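Local structure of arginine decarboxylase (Campylobacter jejuni subsp. jejuni, 3NZP) at residues K27-I32 against I538-K543; L49-L54 against H329-A334; A127-N132 against M149-T154; G143-E148 against K171-P176. The protein probably catalyses the pyridoxal-phosphate-dependent decarboxylation of arginine to agmatine, a step in the biosynthesis of spermidine and other polyamines. One frame throughout, in Å; residues are numbered along the deposited sequence.

From the N terminus, residues 27-32 lead into helix 31-40 and meet 538-543 near the far end of the chain, so contact 1 closes the longest loop. Contact 2, 49-54 with 329-334, lies within that loop and encloses the entire barrel. Contacts 3 and 4 lie within both loops and cross each other, since the order along the chain is 127-132, 143-148, 149-154, 171-176. Contacts 1 and 2 touch and share the mixed sheet, in which strand 47-50 neighbours strand 534-540. Contacts 3 and 4 touch through helix 137-148 and strand 152-157 of the barrel, their centres about 29 and 39 Å from that of contact 2.

Contact 1: residues K27-I32 against I538-K543; sequences KKPAII and ISINEK
The ammonium nitrogen NZ of Lys27 lies 2.9 Å from the carbonyl O of Lys543, a weak hydrogen bond. It also comes within 3.2 Å of Glu542 O, but the angle there is too poor for a bond. The Lys27 chain starts with CG anti to the carbonyl carbon (chi1 -87°) and then bends at each of the three following torsions, which curls it toward the two carbonyls. Its CE sits too near Glu542 O in the model, so the exact course of the end of the chain is doubtful. Deeper in, CD1 of Ile540 rests against CG of Pro29 at 3.7 Å, the two side chains meeting at an oblique angle, and Ile540 CG2 is near the same ring carbon. Segment 538-543 takes in the last part of strand 534-540 and residues of the turn that follows, in a beta hairpin whose second strand is 545-551; segment 27-32 runs into helix 31-40, with Ala30 as N-cap. In the turn, Asn541 OD1 accepts a hydrogen bond from Gly544 N outside the segment, and the weak bond from Lys543 N to Asn541 OD1 (3.2 Å) is consistent with an Asx turn. Ile23 and Tyr545 also touch Pro29, and Tyr25 and Ile23 touch Ile540.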
loop_
_atom_site.group_PDB
_atom_site.type_symbol
_atom_site.label_atom_id
_atom_site.label_comp_id
_atom_site.label_asym_id
_atom_site.label_seq_id
_atom_site.Cartn_x
_atom_site.Cartn_y
_atom_site.Cartn_z
ATOM N N LYS B 27 3.296 37.460 1.748
ATOM C CA LYS B 27 2.847 38.011 0.477
ATOM C C LYS B 27 1.940 37.018 -0.244
ATOM O O LYS B 27 1.584 37.229 -1.404
ATOM C CB LYS B 27 4.032 38.333 -0.430
ATOM C CG LYS B 27 4.629 39.718 -0.213
ATOM C CD LYS B 27 5.431 39.812 1.073
ATOM C CE LYS B 27 6.811 39.216 0.885
ATOM N NZ LYS B 27 7.619 39.916 -0.158
ATOM N N LYS B 28 1.567 35.938 0.433
ATOM C CA LYS B 28 0.702 34.941 -0.176
ATOM C C LYS B 28 1.339 34.398 -1.459
ATOM O O LYS B 28 0.741 34.474 -2.546
ATOM C CB LYS B 28 -0.661 35.560 -0.490
ATOM C CG LYS B 28 -1.283 36.298 0.687
ATOM C CD LYS B 28 -2.679 36.812 0.358
ATOM C CE LYS B 28 -3.177 37.739 1.446
ATOM N NZ LYS B 28 -3.145 37.045 2.760
ATOM N N PRO B 29 2.562 33.841 -1.348
ATOM C CA PRO B 29 3.305 33.277 -2.480
ATOM C C PRO B 29 2.510 32.189 -3.196
ATOM O O PRO B 29 1.930 31.320 -2.550
ATOM C CB PRO B 29 4.572 32.739 -1.823
ATOM C CG PRO B 29 4.092 32.354 -0.468
ATOM C CD PRO B 29 3.248 33.538 -0.083
ATOM N N ALA B 30 2.473 32.250 -4.524
ATOM C CA ALA B 30 1.746 31.264 -5.318
ATOM C C ALA B 30 2.578 30.007 -5.494
ATOM O O ALA B 30 3.785 30.074 -5.741
ATOM C CB ALA B 30 1.395 31.845 -6.689
ATOM N N ILE B 31 1.925 28.856 -5.365
ATOM C CA ILE B 31 2.605 27.568 -5.504
ATOM C C ILE B 31 3.149 27.422 -6.922
ATOM O O ILE B 31 4.288 26.998 -7.112
ATOM C CB ILE B 31 1.634 26.413 -5.172
ATOM C CG1 ILE B 31 1.241 26.480 -3.702
ATOM C CG2 ILE B 31 2.290 25.086 -5.414
ATOM C CD1 ILE B 31 0.104 25.567 -3.350
ATOM N N ILE B 32 2.335 27.796 -7.906
ATOM C CA ILE B 32 2.729 27.714 -9.307
ATOM C C ILE B 32 4.044 28.444 -9.565
ATOM O O ILE B 32 4.793 28.073 -10.463
ATOM C CB ILE B 32 1.656 28.328 -10.219
ATOM C CG1 ILE B 32 2.027 28.116 -11.684
ATOM C CG2 ILE B 32 1.513 29.805 -9.914
ATOM C CD1 ILE B 32 1.808 26.717 -12.158
ATOM N N ILE B 538 9.903 24.626 1.400
ATOM C CA ILE B 538 9.720 26.049 1.133
ATOM C C ILE B 538 9.542 26.899 2.385
ATOM O O ILE B 538 8.590 26.706 3.145
ATOM C CB ILE B 538 8.506 26.281 0.218
ATOM C CG1 ILE B 538 8.594 25.358 -0.992
ATOM C CG2 ILE B 538 8.474 27.711 -0.254
ATOM C CD1 ILE B 538 9.937 25.406 -1.675
ATOM N N SER B 539 10.459 27.840 2.593
ATOM C CA SER B 539 10.397 28.732 3.745
ATOM C C SER B 539 9.775 30.049 3.324
ATOM O O SER B 539 10.027 30.540 2.231
ATOM C CB SER B 539 11.793 28.986 4.296
ATOM O OG SER B 539 11.715 29.728 5.499
ATOM N N ILE B 540 8.966 30.637 4.190
ATOM C CA ILE B 540 8.318 31.888 3.837
ATOM C C ILE B 540 8.492 32.939 4.925
ATOM O O ILE B 540 8.433 32.626 6.117
ATOM C CB ILE B 540 6.813 31.653 3.604
ATOM C CG1 ILE B 540 6.590 30.499 2.623
ATOM C CG2 ILE B 540 6.184 32.888 3.029
ATOM C CD1 ILE B 540 5.118 30.192 2.363
ATOM N N ASN B 541 8.713 34.187 4.517
ATOM C CA ASN B 541 8.871 35.293 5.472
ATOM C C ASN B 541 8.357 36.593 4.858
ATOM O O ASN B 541 7.714 36.571 3.805
ATOM C CB ASN B 541 10.336 35.445 5.890
ATOM C CG ASN B 541 11.221 35.913 4.758
ATOM O OD1 ASN B 541 10.850 35.828 3.586
ATOM N ND2 ASN B 541 12.410 36.400 5.101
ATOM N N GLU B 542 8.630 37.718 5.513
ATOM C CA GLU B 542 8.166 39.016 5.023
ATOM C C GLU B 542 8.809 39.414 3.695
ATOM O O GLU B 542 8.234 40.192 2.933
ATOM C CB GLU B 542 8.419 40.107 6.074
ATOM C CG GLU B 542 9.886 40.289 6.466
ATOM C CD GLU B 542 10.311 39.425 7.642
ATOM O OE1 GLU B 542 9.851 39.690 8.776
ATOM O OE2 GLU B 542 11.108 38.483 7.438
ATOM N N LYS B 543 9.996 38.874 3.425
ATOM C CA LYS B 543 10.744 39.161 2.194
ATOM C C LYS B 543 10.193 38.349 1.019
ATOM O O LYS B 543 10.306 38.753 -0.137
ATOM C CB LYS B 543 12.227 38.809 2.386
ATOM C CG LYS B 543 12.823 39.259 3.710
ATOM C CD LYS B 543 12.831 40.773 3.837
ATOM C CE LYS B 543 13.258 41.220 5.233
ATOM N NZ LYS B 543 14.577 40.657 5.644
#

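Contact 2: residues L49-L54 against H329-A334; sequences LRFPHL and HAVLIA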
loop_
_atom_site.group_PDB
_atom_site.type_symbol
_atom_site.label_atom_id
_atom_site.label_comp_id
_atom_site.label_asym_id
_atom_site.label_seq_id
_atom_site.Cartn_x
_atom_site.Cartn_y
_atom_site.Cartn_z
ATOM N N LEU B 49 6.191 19.342 -2.187
ATOM C CA LEU B 49 6.622 20.547 -1.484
ATOM C C LEU B 49 6.202 20.506 -0.024
ATOM O O LEU B 49 5.083 20.103 0.292
ATOM C CB LEU B 49 6.032 21.795 -2.133
ATOM C CG LEU B 49 6.413 21.955 -3.604
ATOM C CD1 LEU B 49 5.849 23.252 -4.168
ATOM C CD2 LEU B 49 7.919 21.941 -3.707
ATOM N N ARG B 50 7.109 20.908 0.863
ATOM C CA ARG B 50 6.821 20.946 2.289
ATOM C C ARG B 50 6.856 22.399 2.745
ATOM O O ARG B 50 7.812 23.134 2.460
ATOM C CB ARG B 50 7.856 20.155 3.085
ATOM C CG ARG B 50 7.808 18.664 2.922
ATOM C CD ARG B 50 8.806 18.003 3.878
ATOM N NE ARG B 50 9.271 16.702 3.387
ATOM C CZ ARG B 50 8.495 15.632 3.225
ATOM N NH1 ARG B 50 7.200 15.695 3.520
ATOM N NH2 ARG B 50 9.017 14.506 2.754
ATOM N N PHE B 51 5.815 22.807 3.457
ATOM C CA PHE B 51 5.716 24.167 3.964
ATOM C C PHE B 51 5.756 24.164 5.489
ATOM O O PHE B 51 4.723 24.037 6.154
ATOM C CB PHE B 51 4.417 24.802 3.472
ATOM C CG PHE B 51 4.384 25.029 1.994
ATOM C CD1 PHE B 51 5.061 26.108 1.430
ATOM C CD2 PHE B 51 3.671 24.169 1.161
ATOM C CE1 PHE B 51 5.028 26.333 0.065
ATOM C CE2 PHE B 51 3.631 24.379 -0.214
ATOM C CZ PHE B 51 4.311 25.469 -0.766
ATOM N N PRO B 52 6.957 24.307 6.067
ATOM C CA PRO B 52 7.117 24.316 7.517
ATOM C C PRO B 52 6.117 25.236 8.205
ATOM O O PRO B 52 5.595 24.906 9.268
ATOM C CB PRO B 52 8.550 24.790 7.707
ATOM C CG PRO B 52 9.228 24.298 6.486
ATOM C CD PRO B 52 8.233 24.610 5.407
ATOM N N HIS B 53 5.840 26.388 7.606
ATOM C CA HIS B 53 4.894 27.320 8.202
ATOM C C HIS B 53 3.560 26.657 8.545
ATOM O O HIS B 53 3.003 26.887 9.619
ATOM C CB HIS B 53 4.653 28.513 7.267
ATOM C CG HIS B 53 3.458 29.334 7.643
ATOM N ND1 HIS B 53 2.281 29.306 6.922
ATOM C CD2 HIS B 53 3.242 30.171 8.687
ATOM C CE1 HIS B 53 1.393 30.093 7.505
ATOM N NE2 HIS B 53 1.950 30.629 8.577
ATOM N N LEU B 54 3.051 25.842 7.630
ATOM C CA LEU B 54 1.789 25.150 7.853
ATOM C C LEU B 54 1.893 24.276 9.097
ATOM O O LEU B 54 0.953 24.183 9.890
ATOM C CB LEU B 54 1.436 24.297 6.632
ATOM C CG LEU B 54 0.467 24.926 5.621
ATOM C CD1 LEU B 54 0.744 26.393 5.500
ATOM C CD2 LEU B 54 0.612 24.239 4.264
ATOM N N HIS B 329 0.833 20.045 5.610
ATOM C CA HIS B 329 2.161 20.592 5.385
ATOM C C HIS B 329 2.754 20.295 4.008
ATOM O O HIS B 329 3.613 21.040 3.528
ATOM C CB HIS B 329 3.121 20.106 6.467
ATOM C CG HIS B 329 3.910 18.895 6.081
ATOM N ND1 HIS B 329 3.477 17.608 6.323
ATOM C CD2 HIS B 329 5.105 18.779 5.456
ATOM C CE1 HIS B 329 4.374 16.752 5.863
ATOM N NE2 HIS B 329 5.371 17.436 5.332
ATOM N N ALA B 330 2.294 19.221 3.369
ATOM C CA ALA B 330 2.821 18.808 2.070
ATOM C C ALA B 330 1.849 18.830 0.905
ATOM O O ALA B 330 0.708 18.365 1.005
ATOM C CB ALA B 330 3.407 17.421 2.192
ATOM N N VAL B 331 2.324 19.345 -0.220
ATOM C CA VAL B 331 1.510 19.408 -1.424
ATOM C C VAL B 331 2.247 18.657 -2.515
ATOM O O VAL B 331 3.451 18.852 -2.700
ATOM C CB VAL B 331 1.293 20.855 -1.879
ATOM C CG1 VAL B 331 0.381 20.870 -3.090
ATOM C CG2 VAL B 331 0.700 21.683 -0.747
ATOM N N LEU B 332 1.529 17.792 -3.226
ATOM C CA LEU B 332 2.128 17.022 -4.308
ATOM C C LEU B 332 1.729 17.641 -5.639
ATOM O O LEU B 332 0.588 17.506 -6.067
ATOM C CB LEU B 332 1.648 15.569 -4.244
ATOM C CG LEU B 332 2.380 14.530 -5.109
ATOM C CD1 LEU B 332 1.899 14.585 -6.534
ATOM C CD2 LEU B 332 3.875 14.788 -5.023
ATOM N N ILE B 333 2.659 18.338 -6.281
ATOM C CA ILE B 333 2.393 18.971 -7.573
ATOM C C ILE B 333 2.857 18.065 -8.706
ATOM O O ILE B 333 3.971 17.529 -8.664
ATOM C CB ILE B 333 3.144 20.309 -7.721
ATOM C CG1 ILE B 333 2.551 21.354 -6.784
ATOM C CG2 ILE B 333 3.121 20.768 -9.165
ATOM C CD1 ILE B 333 3.142 21.311 -5.402
ATOM N N ALA B 334 2.013 17.900 -9.718
ATOM C CA ALA B 334 2.353 17.062 -10.868
ATOM C C ALA B 334 1.819 17.683 -12.151
ATOM O O ALA B 334 0.637 17.991 -12.252
ATOM C CB ALA B 334 1.777 15.674 -10.684
#
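With CG anti to the carbonyl carbon (chi1 -70°) and the chain extended from CG to NE, Arg50 runs beside the imidazole of His329, both side chains pointing the same way. The guanidinium and ring planes are only 23° apart, and Arg50 NH1 donates to His329 NE2 at 3.1 Å (N-H...N 145°), lying close to the ring plane. Ala330 CB sits over the centre of one imidazole face, 3.7 Å above its plane. His329 ND1 bonds Ala326 O; with NE2 accepting, this is consistent with a neutral ring protonated on ND1. Salt bridges also grip Arg50, NH1 to Glu521 and NE to Glu535. The backbones form an antiparallel pair in the mixed beta sheet, tying the strand before helix 52-72 to strand 330-341, which follows the barrel; His329 lies about 12 Å (side chain to cofactor) from the bound pyridoxal phosphate. Leu49 and Val331 are a hydrogen-bonded pair, Leu49 N to Val331 O at 2.8 Å, and Arg50 with Ala330 is non-hydrogen-bonded. Phe51 N then bonds His329 O at 2.8 Å. On the face carrying Leu49 and Val331, Leu49 CD1 meets Ile333 CD1 at 3.6 Å, and Val331 CG2 lies at the edge of the Phe51 ring, 4.0 Å from CE2.

Contact 3: residues A127-N132 against M149-T154; sequences APITVN and MGHNIT
Ile129 is bound to the neighbouring strand through both its N-H and its C=O: Ile129 N donates to Asn152 O at 2.9 Å, and Ile129 O accepts from Thr154 N at 2.8 Å. A weaker bond, Val131 N to Thr154 O, follows. This is the parallel ladder of a beta-alpha-beta unit, strand 128-131, helix 137-148 and strand 152-157, the third and fourth strands of the eight-stranded TIM barrel that carries the cofactor in this family. The strand axes lie 20° apart, with Ile129 beside Ile153 and Thr130 beside Thr154.

On the face bearing the two isoleucines, Ile129 CG2 meets Ile153 CG1 at 4.2 Å, and Val131 CG2 touches Ile153 CD1 at 3.7 Å; Leu116 of helix 113-122 packs on both Val131 and Ile153, so this face looks out toward the helices. The other face carries Thr130 and Thr154. Thr130 OG1 is hydrogen-bonded to Glu320 of the cofactor pocket, and the Thr130 side chain lies about 7 Å from the bound pyridoxal phosphate. One residue beyond the strand, Asn132 touches the cofactor; its ND2 is bonded to Glu109, and Cys483 of the second subunit, the predicted proton donor, packs on it.

Upstream, Gly150 closes helix 137-148 in a Schellman motif, and Asn152 centres an inverse gamma turn, its CB 3.5 Å from Ala127 O. Between them His151 offers a ring face to Ile129. With Ile129 CG1 anti to the carbonyl carbon (chi1 -70°) and the chain extended to CD1, that methyl forms a CH-pi contact 3.9 Å from the ring centroid, 6° off the normal.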
loop_
_atom_site.group_PDB
_atom_site.type_symbol
_atom_site.label_atom_id
_atom_site.label_comp_id
_atom_site.label_asym_id
_atom_site.label_seq_id
_atom_site.Cartn_x
_atom_site.Cartn_y
_atom_site.Cartn_z
ATOM N N ALA B 127 11.046 17.544 26.575
ATOM C CA ALA B 127 9.757 17.208 25.982
ATOM C C ALA B 127 9.528 15.729 26.225
ATOM O O ALA B 127 10.488 14.950 26.324
ATOM C CB ALA B 127 9.759 17.502 24.505
ATOM N N PRO B 128 8.260 15.314 26.336
ATOM C CA PRO B 128 7.936 13.911 26.578
ATOM C C PRO B 128 8.106 13.014 25.348
ATOM O O PRO B 128 7.938 13.446 24.199
ATOM C CB PRO B 128 6.495 13.977 27.065
ATOM C CG PRO B 128 5.935 15.079 26.239
ATOM C CD PRO B 128 7.039 16.126 26.227
ATOM N N ILE B 129 8.462 11.765 25.605
ATOM C CA ILE B 129 8.621 10.793 24.556
ATOM C C ILE B 129 7.828 9.594 25.024
ATOM O O ILE B 129 8.157 8.989 26.046
ATOM C CB ILE B 129 10.103 10.403 24.365
ATOM C CG1 ILE B 129 10.866 11.570 23.752
ATOM C CG2 ILE B 129 10.227 9.198 23.441
ATOM C CD1 ILE B 129 12.325 11.276 23.544
ATOM N N THR B 130 6.749 9.277 24.319
ATOM C CA THR B 130 5.954 8.116 24.697
ATOM C C THR B 130 6.380 6.981 23.781
ATOM O O THR B 130 6.835 7.215 22.655
ATOM C CB THR B 130 4.426 8.360 24.550
ATOM O OG1 THR B 130 4.146 8.959 23.279
ATOM C CG2 THR B 130 3.908 9.260 25.664
ATOM N N VAL B 131 6.249 5.754 24.268
ATOM C CA VAL B 131 6.630 4.582 23.492
ATOM C C VAL B 131 5.539 3.500 23.523
ATOM O O VAL B 131 5.284 2.885 24.560
ATOM C CB VAL B 131 7.950 3.954 24.030
ATOM C CG1 VAL B 131 8.405 2.852 23.097
ATOM C CG2 VAL B 131 9.029 5.010 24.160
ATOM N N ASN B 132 4.894 3.272 22.386
ATOM C CA ASN B 132 3.850 2.261 22.304
ATOM C C ASN B 132 4.342 1.068 21.506
ATOM O O ASN B 132 5.445 1.092 20.964
ATOM C CB ASN B 132 2.603 2.854 21.661
ATOM C CG ASN B 132 1.987 3.935 22.512
ATOM O OD1 ASN B 132 1.636 3.697 23.672
ATOM N ND2 ASN B 132 1.855 5.137 21.952
HETATM N N MSE B 149 19.836 9.201 29.846
HETATM C CA MSE B 149 20.343 10.218 28.946
HETATM C C MSE B 149 19.781 11.585 29.312
HETATM O O MSE B 149 20.251 12.606 28.818
HETATM C CB MSE B 149 19.909 9.845 27.547
HETATM C CG MSE B 149 20.557 10.604 26.438
HETATM SE SE MSE B 149 19.999 9.726 24.808
HETATM C CE MSE B 149 20.916 7.985 25.103
ATOM N N GLY B 150 18.760 11.579 30.167
ATOM C CA GLY B 150 18.117 12.804 30.602
ATOM C C GLY B 150 16.783 13.117 29.926
ATOM O O GLY B 150 16.238 14.214 30.087
ATOM N N HIS B 151 16.243 12.160 29.182
ATOM C CA HIS B 151 14.983 12.359 28.475
ATOM C C HIS B 151 13.747 12.089 29.304
ATOM O O HIS B 151 13.775 11.320 30.258
ATOM C CB HIS B 151 14.929 11.471 27.230
ATOM C CG HIS B 151 15.309 12.174 25.972
ATOM N ND1 HIS B 151 16.116 11.599 25.014
ATOM C CD2 HIS B 151 14.991 13.407 25.510
ATOM C CE1 HIS B 151 16.280 12.450 24.015
ATOM N NE2 HIS B 151 15.608 13.553 24.292
ATOM N N ASN B 152 12.648 12.719 28.926
ATOM C CA ASN B 152 11.407 12.511 29.637
ATOM C C ASN B 152 10.650 11.397 28.917
ATOM O O ASN B 152 9.656 11.652 28.238
ATOM C CB ASN B 152 10.608 13.794 29.610
ATOM C CG ASN B 152 9.298 13.664 30.315
ATOM O OD1 ASN B 152 8.529 14.620 30.379
ATOM N ND2 ASN B 152 9.023 12.481 30.855
ATOM N N ILE B 153 11.116 10.158 29.068
ATOM C CA ILE B 153 10.485 9.036 28.380
ATOM C C ILE B 153 9.500 8.248 29.236
ATOM O O ILE B 153 9.686 8.104 30.444
ATOM C CB ILE B 153 11.563 8.082 27.796
ATOM C CG1 ILE B 153 10.903 6.994 26.954
ATOM C CG2 ILE B 153 12.382 7.467 28.908
ATOM C CD1 ILE B 153 11.887 6.107 26.212
ATOM N N THR B 154 8.440 7.761 28.595
ATOM C CA THR B 154 7.399 6.971 29.254
ATOM C C THR B 154 7.167 5.704 28.446
ATOM O O THR B 154 6.834 5.773 27.263
ATOM C CB THR B 154 6.038 7.741 29.318
ATOM O OG1 THR B 154 6.171 8.913 30.137
ATOM C CG2 THR B 154 4.939 6.851 29.892
#

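Contact 4: residues G143-E148 against K171-P176; sequences GFIAAE and KERFKP
Glu148 and Arg173 meet in a two-pronged salt bridge. The glutamate leaves the helix with CG anti to its carbonyl carbon and is extended beyond CG, which carries the carboxylate out toward the loop. Arg173 instead bends at chi2 (-72°, placing CD) and again at chi3, which sets NE beside the carboxylate. The side chains cross at about a right angle, yet their flat ends are only 11° from coplanar. Arg173 NE donates to the syn lone pair of Glu148 OE2 at 3.1 Å, in the guanidinium plane. NH2 of Arg173 bonds Glu148 OE1 at 2.6 Å, a position less sure in the model, and adds a weak bond to Glu148 OE2.

Helix 137-148 follows the third strand of the TIM barrel, and residues 171-176 lie in the loop between helix 160-170 and strand 179-183. On the helix, Phe144 runs past Arg173 in the opposite direction, with CD1 of Phe144 3.6 Å from Arg173 CG and the ring 56° from the guanidinium plane. At the next residue, Ile145 CG2 comes to 3.3 Å from Arg173 NH2. Pro176 packs against the base of Glu148, its CB 3.7 Å from Glu148 CA, while Phe174 places CD2 3.3 Å from Glu148 OE2.

The dimer interface completes the cluster. NH1 of Arg173 forms a salt bridge with Glu595 of the second subunit, Ser581 of that subunit bonds Glu148 O, and its Ile592 packs on Ile145, Glu148 and Arg173.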
loop_
_atom_site.group_PDB
_atom_site.type_symbol
_atom_site.label_atom_id
_atom_site.label_comp_id
_atom_site.label_asym_id
_atom_site.label_seq_id
_atom_site.Cartn_x
_atom_site.Cartn_y
_atom_site.Cartn_z
ATOM N N GLY B 143 15.018 2.145 26.156
ATOM C CA GLY B 143 14.099 3.137 26.705
ATOM C C GLY B 143 14.705 3.685 27.981
ATOM O O GLY B 143 14.660 4.887 28.263
ATOM N N PHE B 144 15.277 2.761 28.749
ATOM C CA PHE B 144 15.954 3.062 30.002
ATOM C C PHE B 144 17.141 3.965 29.739
ATOM O O PHE B 144 17.325 4.972 30.432
ATOM C CB PHE B 144 16.460 1.775 30.654
ATOM C CG PHE B 144 15.604 1.280 31.777
ATOM C CD1 PHE B 144 15.913 1.599 33.096
ATOM C CD2 PHE B 144 14.484 0.502 31.521
ATOM C CE1 PHE B 144 15.109 1.150 34.147
ATOM C CE2 PHE B 144 13.677 0.049 32.560
ATOM C CZ PHE B 144 13.991 0.374 33.875
ATOM N N ILE B 145 17.958 3.632 28.747
ATOM C CA ILE B 145 19.106 4.501 28.526
ATOM C C ILE B 145 18.639 5.884 28.109
ATOM O O ILE B 145 19.334 6.866 28.349
ATOM C CB ILE B 145 20.151 3.969 27.460
ATOM C CG1 ILE B 145 19.917 4.620 26.124
ATOM C CG2 ILE B 145 20.092 2.457 27.281
ATOM C CD1 ILE B 145 21.045 4.307 25.231
ATOM N N ALA B 146 17.457 5.965 27.500
ATOM C CA ALA B 146 16.903 7.260 27.086
ATOM C C ALA B 146 16.596 8.071 28.342
ATOM O O ALA B 146 16.652 9.295 28.332
ATOM C CB ALA B 146 15.639 7.048 26.265
ATOM N N ALA B 147 16.262 7.365 29.416
ATOM C CA ALA B 147 15.958 8.001 30.688
ATOM C C ALA B 147 17.250 8.515 31.309
ATOM O O ALA B 147 17.323 9.660 31.769
ATOM C CB ALA B 147 15.305 7.001 31.617
ATOM N N GLU B 148 18.267 7.652 31.302
ATOM C CA GLU B 148 19.588 7.948 31.868
ATOM C C GLU B 148 20.227 9.087 31.101
ATOM O O GLU B 148 21.027 9.848 31.629
ATOM C CB GLU B 148 20.454 6.687 31.795
ATOM C CG GLU B 148 19.808 5.511 32.517
ATOM C CD GLU B 148 20.311 4.156 32.059
ATOM O OE1 GLU B 148 21.040 4.098 31.043
ATOM O OE2 GLU B 148 19.957 3.139 32.721
ATOM N N LYS B 171 15.825 -3.238 38.128
ATOM C CA LYS B 171 16.769 -3.507 39.202
ATOM C C LYS B 171 18.090 -4.016 38.648
ATOM O O LYS B 171 18.930 -4.529 39.380
ATOM C CB LYS B 171 16.163 -4.525 40.180
ATOM C CG LYS B 171 15.688 -5.833 39.547
ATOM C CD LYS B 171 14.794 -6.657 40.503
ATOM C CE LYS B 171 13.484 -5.937 40.847
ATOM N NZ LYS B 171 12.641 -6.712 41.815
ATOM N N GLU B 172 18.263 -3.860 37.342
ATOM C CA GLU B 172 19.479 -4.280 36.667
ATOM C C GLU B 172 20.216 -3.061 36.135
ATOM O O GLU B 172 21.439 -3.057 36.061
ATOM C CB GLU B 172 19.155 -5.213 35.503
ATOM C CG GLU B 172 19.521 -6.664 35.730
ATOM C CD GLU B 172 19.524 -7.458 34.433
ATOM O OE1 GLU B 172 19.929 -8.640 34.462
ATOM O OE2 GLU B 172 19.126 -6.896 33.388
ATOM N N ARG B 173 19.465 -2.027 35.761
ATOM C CA ARG B 173 20.069 -0.805 35.233
ATOM C C ARG B 173 20.548 0.103 36.357
ATOM O O ARG B 173 21.031 -0.362 37.383
ATOM C CB ARG B 173 19.071 -0.048 34.361
ATOM C CG ARG B 173 18.537 -0.837 33.188
ATOM C CD ARG B 173 19.590 -1.011 32.135
ATOM N NE ARG B 173 20.077 0.276 31.663
ATOM C CZ ARG B 173 20.870 0.426 30.610
ATOM N NH1 ARG B 173 21.262 -0.640 29.926
ATOM N NH2 ARG B 173 21.266 1.638 30.239
ATOM N N PHE B 174 20.409 1.404 36.167
ATOM C CA PHE B 174 20.854 2.347 37.175
ATOM C C PHE B 174 19.705 3.079 37.842
ATOM O O PHE B 174 18.541 2.675 37.732
ATOM C CB PHE B 174 21.803 3.347 36.542
ATOM C CG PHE B 174 22.810 2.712 35.642
ATOM C CD1 PHE B 174 23.690 1.751 36.130
ATOM C CD2 PHE B 174 22.861 3.048 34.297
ATOM C CE1 PHE B 174 24.614 1.140 35.290
ATOM C CE2 PHE B 174 23.777 2.445 33.447
ATOM C CZ PHE B 174 24.654 1.484 33.946
ATOM N N LYS B 175 20.035 4.166 38.527
ATOM C CA LYS B 175 19.037 4.952 39.236
ATOM C C LYS B 175 17.958 5.488 38.311
ATOM O O LYS B 175 16.768 5.248 38.529
ATOM C CB LYS B 175 19.704 6.119 39.974
ATOM C CG LYS B 175 18.778 6.907 40.910
ATOM C CD LYS B 175 18.452 6.138 42.200
ATOM C CE LYS B 175 17.562 6.962 43.138
ATOM N NZ LYS B 175 16.227 7.265 42.542
ATOM N N PRO B 176 18.352 6.216 37.252
ATOM C CA PRO B 176 17.360 6.772 36.316
ATOM C C PRO B 176 16.493 5.700 35.652
ATOM O O PRO B 176 16.997 4.810 34.953
ATOM C CB PRO B 176 18.222 7.533 35.301
ATOM C CG PRO B 176 19.476 7.853 36.088
ATOM C CD PRO B 176 19.718 6.563 36.833
#